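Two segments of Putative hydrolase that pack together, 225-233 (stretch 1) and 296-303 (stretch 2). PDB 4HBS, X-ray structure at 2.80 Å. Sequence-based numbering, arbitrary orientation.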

# COMPACT_ATOMS: atom_id res chain seq x y z
N GLY A 225 -0.28 -11.53 -4.50
CA GLY A 225 -1.31 -10.53 -4.75
C GLY A 225 -1.28 -9.31 -3.85
O GLY A 225 -2.13 -8.42 -4.02
N ASP A 226 -0.31 -9.23 -2.89
CA ASP A 226 -0.17 -8.04 -2.02
C ASP A 226 -0.00 -6.80 -2.92
O ASP A 226 -0.49 -5.72 -2.57
CB ASP A 226 1.01 -8.19 -1.05
CG ASP A 226 0.78 -9.15 0.11
OD1 ASP A 226 -0.40 -9.35 0.49
OD2 ASP A 226 1.78 -9.68 0.64
N THR A 227 0.70 -6.98 -4.06
CA THR A 227 0.82 -6.03 -5.16
C THR A 227 0.39 -6.81 -6.40
O THR A 227 0.40 -8.05 -6.39
CB THR A 227 2.20 -5.40 -5.28
OG1 THR A 227 3.12 -6.37 -5.79
CG2 THR A 227 2.69 -4.83 -3.97
N MSE A 228 -0.02 -6.10 -7.45
CA MSE A 228 -0.51 -6.70 -8.68
C MSE A 228 -0.09 -5.94 -9.91
O MSE A 228 0.34 -4.79 -9.82
CB MSE A 228 -2.03 -6.71 -8.64
CG MSE A 228 -2.60 -8.00 -8.18
SE MSE A 228 -4.47 -7.88 -7.68
CE MSE A 228 -5.02 -6.57 -8.67
N TRP A 229 -0.28 -6.56 -11.07
CA TRP A 229 -0.07 -5.93 -12.36
C TRP A 229 -1.01 -6.56 -13.40
O TRP A 229 -0.82 -7.71 -13.77
CB TRP A 229 1.39 -6.01 -12.82
CG TRP A 229 1.55 -5.57 -14.24
CD1 TRP A 229 1.75 -6.37 -15.32
CD2 TRP A 229 1.21 -4.27 -14.76
NE1 TRP A 229 1.62 -5.63 -16.48
CE2 TRP A 229 1.33 -4.34 -16.16
CE3 TRP A 229 0.86 -3.05 -14.16
CZ2 TRP A 229 1.15 -3.22 -16.97
CZ3 TRP A 229 0.68 -1.94 -14.98
CH2 TRP A 229 0.79 -2.05 -16.37
N GLU A 230 -2.02 -5.80 -13.87
CA GLU A 230 -2.94 -6.28 -14.89
C GLU A 230 -2.26 -6.03 -16.24
O GLU A 230 -2.11 -4.88 -16.65
CB GLU A 230 -4.30 -5.56 -14.77
CG GLU A 230 -5.40 -6.14 -15.65
CD GLU A 230 -6.82 -5.98 -15.12
OE1 GLU A 230 -7.09 -4.96 -14.44
OE2 GLU A 230 -7.65 -6.89 -15.36
N ASP A 231 -1.75 -7.11 -16.89
CA ASP A 231 -0.99 -7.02 -18.14
C ASP A 231 -1.86 -7.12 -19.40
O ASP A 231 -2.94 -7.69 -19.36
CB ASP A 231 0.06 -8.15 -18.18
CG ASP A 231 1.13 -7.97 -19.24
OD1 ASP A 231 2.06 -7.18 -19.01
OD2 ASP A 231 0.99 -8.55 -20.33
N GLU A 232 -1.34 -6.60 -20.53
CA GLU A 232 -1.98 -6.67 -21.85
C GLU A 232 -2.32 -8.11 -22.27
O GLU A 232 -3.25 -8.30 -23.06
CB GLU A 232 -1.04 -6.09 -22.94
CG GLU A 232 -0.82 -4.59 -22.94
CD GLU A 232 0.15 -4.14 -24.02
OE1 GLU A 232 -0.07 -4.48 -25.21
OE2 GLU A 232 1.16 -3.48 -23.67
N ASP A 233 -1.54 -9.12 -21.78
CA ASP A 233 -1.75 -10.53 -22.15
C ASP A 233 -2.92 -11.26 -21.42
O ASP A 233 -2.98 -12.49 -21.47
CB ASP A 233 -0.43 -11.34 -22.00
CG ASP A 233 0.13 -11.51 -20.61
OD1 ASP A 233 -0.63 -11.35 -19.62
OD2 ASP A 233 1.34 -11.79 -20.49
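Stretch 2, residues 296-303: SMPWVFKK

Stretch 2 is largely an extended strand, and it runs in nearly the same direction as the short strand of stretch 1: the two axes differ by 11° and approach to 6.3 Å. No backbone-to-backbone hydrogen bond joins them; side chains of stretch 1 meet both backbone and side-chain atoms of stretch 2. Thr 227 lies level with Trp 299 (CA to CA, 6.0 Å) and Trp 229 with Val 300 (CA to CA, 6.1 Å).

Ser 296 lies out of reach. At Met 297, a selenomethionine, the chain turns a corner with positive phi and psi (52°/60°). Its CA-to-CB bond points sideways, but the long, flexible side chain (chi1 and chi2 both m) brings its end closer, with SE 4.0 Å from Thr 227 CG2 and CE 4.1 Å from Asp 226 CB. Pro 298 has no backbone N-H to give, yet its carbonyl remains a good acceptor: Thr 227 OG1 donates a hydrogen bond to Pro 298 O at 2.6 Å. Trp 299 (chi1 m) then offers a broad apolar face to the methyl of the same threonine, whose CG2 stands 3.6 Å from the centroid of the six-membered ring of Trp 299, 12° off its normal. Thr 227 thus uses its hydroxyl on a carbonyl oxygen and its methyl on an aromatic face.

Beyond this point Trp 229 dominates. Val 300, compact and branched, sets CG1 4.4 Å from Trp 229 CB. Phe 301 points away overall, but its CA sits over the face of the six-membered ring of Trp 229, 3.9 Å from the centroid, a CH-pi contact, and its CB touches Trp 229 CZ3 at 3.9 Å. Lys 302 points toward stretch 1, its CB 3.6 Å from Trp 229 CZ2. Its all-t chain carries the amine past this apolar surface to Glu 232, where NZ and OE2 form a long salt bridge at 3.6 Å. Lys 303, pointing away, makes no contact.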

# COMPACT_ATOMS: atom_id res chain seq x y z
N SER A 296 11.39 -5.33 -0.54
CA SER A 296 10.07 -5.63 0.04
C SER A 296 8.99 -4.78 -0.63
O SER A 296 9.26 -3.67 -1.08
CB SER A 296 10.08 -5.40 1.54
OG SER A 296 10.26 -4.03 1.84
N MSE A 297 7.75 -5.31 -0.66
CA MSE A 297 6.60 -4.67 -1.28
C MSE A 297 6.94 -4.24 -2.72
O MSE A 297 6.93 -3.05 -3.03
CB MSE A 297 6.09 -3.46 -0.43
CG MSE A 297 5.11 -3.86 0.66
SE MSE A 297 3.55 -4.78 -0.05
CE MSE A 297 2.94 -5.68 1.56
N PRO A 298 7.29 -5.20 -3.60
CA PRO A 298 7.64 -4.83 -4.98
C PRO A 298 6.41 -4.42 -5.77
O PRO A 298 5.43 -5.14 -5.76
CB PRO A 298 8.24 -6.12 -5.53
CG PRO A 298 7.55 -7.18 -4.80
CD PRO A 298 7.36 -6.66 -3.40
N TRP A 299 6.46 -3.25 -6.42
CA TRP A 299 5.37 -2.73 -7.24
C TRP A 299 5.79 -2.79 -8.64
O TRP A 299 6.73 -2.08 -8.99
CB TRP A 299 5.07 -1.28 -6.86
CG TRP A 299 4.39 -1.18 -5.54
CD1 TRP A 299 4.97 -1.01 -4.32
CD2 TRP A 299 2.99 -1.36 -5.31
NE1 TRP A 299 4.02 -1.09 -3.33
CE2 TRP A 299 2.79 -1.28 -3.91
CE3 TRP A 299 1.89 -1.59 -6.14
CZ2 TRP A 299 1.51 -1.39 -3.34
CZ3 TRP A 299 0.63 -1.70 -5.57
CH2 TRP A 299 0.45 -1.60 -4.19
N VAL A 300 5.12 -3.61 -9.47
CA VAL A 300 5.46 -3.73 -10.90
C VAL A 300 4.44 -2.97 -11.77
O VAL A 300 3.24 -2.90 -11.44
CB VAL A 300 5.57 -5.22 -11.31
CG1 VAL A 300 5.74 -5.37 -12.83
CG2 VAL A 300 6.73 -5.89 -10.56
N PHE A 301 4.96 -2.36 -12.85
CA PHE A 301 4.20 -1.63 -13.86
C PHE A 301 5.01 -1.60 -15.17
O PHE A 301 6.22 -1.79 -15.13
CB PHE A 301 3.84 -0.22 -13.38
CG PHE A 301 5.02 0.71 -13.31
CD1 PHE A 301 5.90 0.68 -12.23
CD2 PHE A 301 5.29 1.60 -14.35
CE1 PHE A 301 7.00 1.53 -12.17
CE2 PHE A 301 6.40 2.45 -14.29
CZ PHE A 301 7.25 2.41 -13.20
N LYS A 302 4.34 -1.36 -16.32
CA LYS A 302 4.97 -1.33 -17.64
C LYS A 302 4.89 0.05 -18.23
O LYS A 302 3.84 0.68 -18.16
CB LYS A 302 4.28 -2.33 -18.60
CG LYS A 302 4.92 -2.45 -20.00
CD LYS A 302 4.13 -3.36 -20.92
CE LYS A 302 4.84 -3.72 -22.22
NZ LYS A 302 4.33 -4.98 -22.84
N LYS A 303 5.98 0.51 -18.83
CA LYS A 303 6.04 1.79 -19.53
C LYS A 303 6.85 1.53 -20.79
O LYS A 303 8.01 1.13 -20.70
CB LYS A 303 6.64 2.90 -18.64
CG LYS A 303 6.47 4.31 -19.22
CD LYS A 303 7.80 5.00 -19.57
CE LYS A 303 7.61 6.15 -20.54
NZ LYS A 303 8.87 6.90 -20.80